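Local coordinates for replicative DNA helicase (Nostoc punctiforme, PDB 4O1R), which is an intein of the HINT fold that probably excises itself by protein splicing and joins the flanking host sequences, at residues I22-V26 with V122-T126. Residues are numbered along the deposited sequence.
Sequences IKELV and VFDLT
Phe-123 lays one face of its ring under the aliphatic part of Lys-23, whose CB stands 3.9 Å from the ring centroid and 18° off the ring normal, a CH-pi contact. The closest atoms of the pair are Lys-23 CG and Phe-123 CZ at 3.5 Å. Lysine suits this exposed border of the contact: with all four chi angles t, its CB and CG lie against the ring while the rest of the extended chain leads NZ away. Val-26, short and branched, adds a methyl obliquely to the same broad, flat ring, CG2 lying 3.6 Å from Phe-123 CD2.

Residues 22-25 have helical phi/psi angles and form a single turn, closed by a hydrogen bond from Leu-25 N to Ile-22 O (2.9 Å); Val-26 then turns extended. Residues 122-126 are extended and belong to the long strand 106-126. The backbones come nearest at Lys-23 and Phe-123, with CA atoms 6.5 Å apart; no hydrogen bond joins them, and the contact is van der Waals. Phe-123, chi1 m, points at the turn, whereas Val-122 and Asp-124 point away, in the alternation of a strand. Ile-22, t at both chi angles, is long enough to bridge Phe-123 and Leu-125: CG2 meets Phe-123 CB at 4.0 Å, and CD1 lies 3.9 Å from Phe-123 O, 4.0 Å from Asp-124 CA and 3.7 Å from Leu-125 CG. Leu-125 leaves sideways, but its end comes nearer.

The turn, in the loop between strands 19-21 and 31-37, joins the N-terminal part of the all-beta HINT fold to strand 106-126; Ile-22 and Lys-23 bond through their backbones to Ser-9 and Gly-7, while Asp-124 and Leu-125 pack against strands 42-55 and 132-135.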
loop_
_atom_site.group_PDB
_atom_site.type_symbol
_atom_site.label_atom_id
_atom_site.label_comp_id
_atom_site.label_asym_id
_atom_site.label_seq_id
_atom_site.Cartn_x
_atom_site.Cartn_y
_atom_site.Cartn_z
ATOM N N ILE A 22 2.909 1.899 9.986
ATOM C CA ILE A 22 3.676 2.901 9.278
ATOM C C ILE A 22 3.957 4.143 10.156
ATOM O O ILE A 22 5.028 4.758 10.052
ATOM C CB ILE A 22 2.961 3.260 7.944
ATOM C CG1 ILE A 22 3.832 4.161 7.076
ATOM C CG2 ILE A 22 1.574 3.852 8.189
ATOM C CD1 ILE A 22 3.281 4.373 5.671
ATOM N N LYS A 23 3.025 4.481 11.049
ATOM C CA LYS A 23 3.235 5.644 11.925
ATOM C C LYS A 23 4.525 5.490 12.753
ATOM O O LYS A 23 5.187 6.479 13.062
ATOM C CB LYS A 23 2.027 5.906 12.829
ATOM C CG LYS A 23 2.261 7.044 13.797
ATOM C CD LYS A 23 1.155 7.228 14.796
ATOM C CE LYS A 23 1.478 8.429 15.676
ATOM N NZ LYS A 23 0.352 8.762 16.589
ATOM N N GLU A 24 4.889 4.254 13.084
ATOM C CA GLU A 24 6.069 4.004 13.925
ATOM C C GLU A 24 7.387 4.156 13.167
ATOM O O GLU A 24 8.463 4.204 13.779
ATOM C CB GLU A 24 5.966 2.631 14.596
ATOM C CG GLU A 24 4.800 2.555 15.589
ATOM C CD GLU A 24 4.633 1.198 16.254
ATOM O OE1 GLU A 24 5.522 0.341 16.103
ATOM O OE2 GLU A 24 3.597 0.990 16.923
ATOM N N LEU A 25 7.314 4.261 11.841
ATOM C CA LEU A 25 8.522 4.368 11.025
ATOM C C LEU A 25 8.925 5.804 10.717
ATOM O O LEU A 25 9.967 6.031 10.108
ATOM C CB LEU A 25 8.360 3.588 9.719
ATOM C CG LEU A 25 8.257 2.078 9.939
ATOM C CD1 LEU A 25 7.776 1.429 8.660
ATOM C CD2 LEU A 25 9.592 1.499 10.398
ATOM N N VAL A 26 8.101 6.769 11.125
ATOM C CA VAL A 26 8.390 8.181 10.822
ATOM C C VAL A 26 9.800 8.546 11.284
ATOM O O VAL A 26 10.176 8.269 12.423
ATOM C CB VAL A 26 7.314 9.155 11.387
ATOM C CG1 VAL A 26 7.780 10.598 11.295
ATOM C CG2 VAL A 26 6.006 8.972 10.645
ATOM N N VAL A 122 -2.344 10.872 8.391
ATOM C CA VAL A 122 -1.956 9.888 7.384
ATOM C C VAL A 122 -0.466 9.999 7.074
ATOM O O VAL A 122 0.159 11.039 7.317
ATOM C CB VAL A 122 -2.825 9.988 6.100
ATOM C CG1 VAL A 122 -4.254 9.593 6.396
ATOM C CG2 VAL A 122 -2.768 11.376 5.509
ATOM N N PHE A 123 0.091 8.906 6.552
ATOM C CA PHE A 123 1.535 8.701 6.470
ATOM C C PHE A 123 1.907 8.066 5.156
ATOM O O PHE A 123 1.111 7.360 4.530
ATOM C CB PHE A 123 1.989 7.776 7.614
ATOM C CG PHE A 123 1.644 8.296 8.975
ATOM C CD1 PHE A 123 0.386 8.056 9.534
ATOM C CD2 PHE A 123 2.567 9.044 9.700
ATOM C CE1 PHE A 123 0.048 8.558 10.788
ATOM C CE2 PHE A 123 2.237 9.537 10.959
ATOM C CZ PHE A 123 0.981 9.289 11.502
ATOM N N ASP A 124 3.151 8.278 4.760
ATOM C CA ASP A 124 3.643 7.695 3.522
ATOM C C ASP A 124 5.117 7.353 3.658
ATOM O O ASP A 124 5.805 7.826 4.577
ATOM C CB ASP A 124 3.413 8.687 2.363
ATOM C CG ASP A 124 3.564 8.057 0.980
ATOM O OD1 ASP A 124 3.418 6.819 0.836
ATOM O OD2 ASP A 124 3.804 8.821 0.019
ATOM N N LEU A 125 5.564 6.502 2.732
ATOM C CA LEU A 125 6.964 6.109 2.589
ATOM C C LEU A 125 7.431 6.479 1.210
ATOM O O LEU A 125 6.688 6.328 0.248
ATOM C CB LEU A 125 7.120 4.596 2.727
ATOM C CG LEU A 125 6.556 3.897 3.959
ATOM C CD1 LEU A 125 6.864 2.404 3.921
ATOM C CD2 LEU A 125 7.113 4.521 5.219
ATOM N N THR A 126 8.674 6.925 1.111
ATOM C CA THR A 126 9.308 7.115 -0.197
ATOM C C THR A 126 10.198 5.921 -0.485
ATOM O O THR A 126 11.066 5.567 0.331
ATOM C CB THR A 126 10.142 8.391 -0.225
ATOM O OG1 THR A 126 11.192 8.309 0.740
ATOM C CG2 THR A 126 9.277 9.579 0.086
#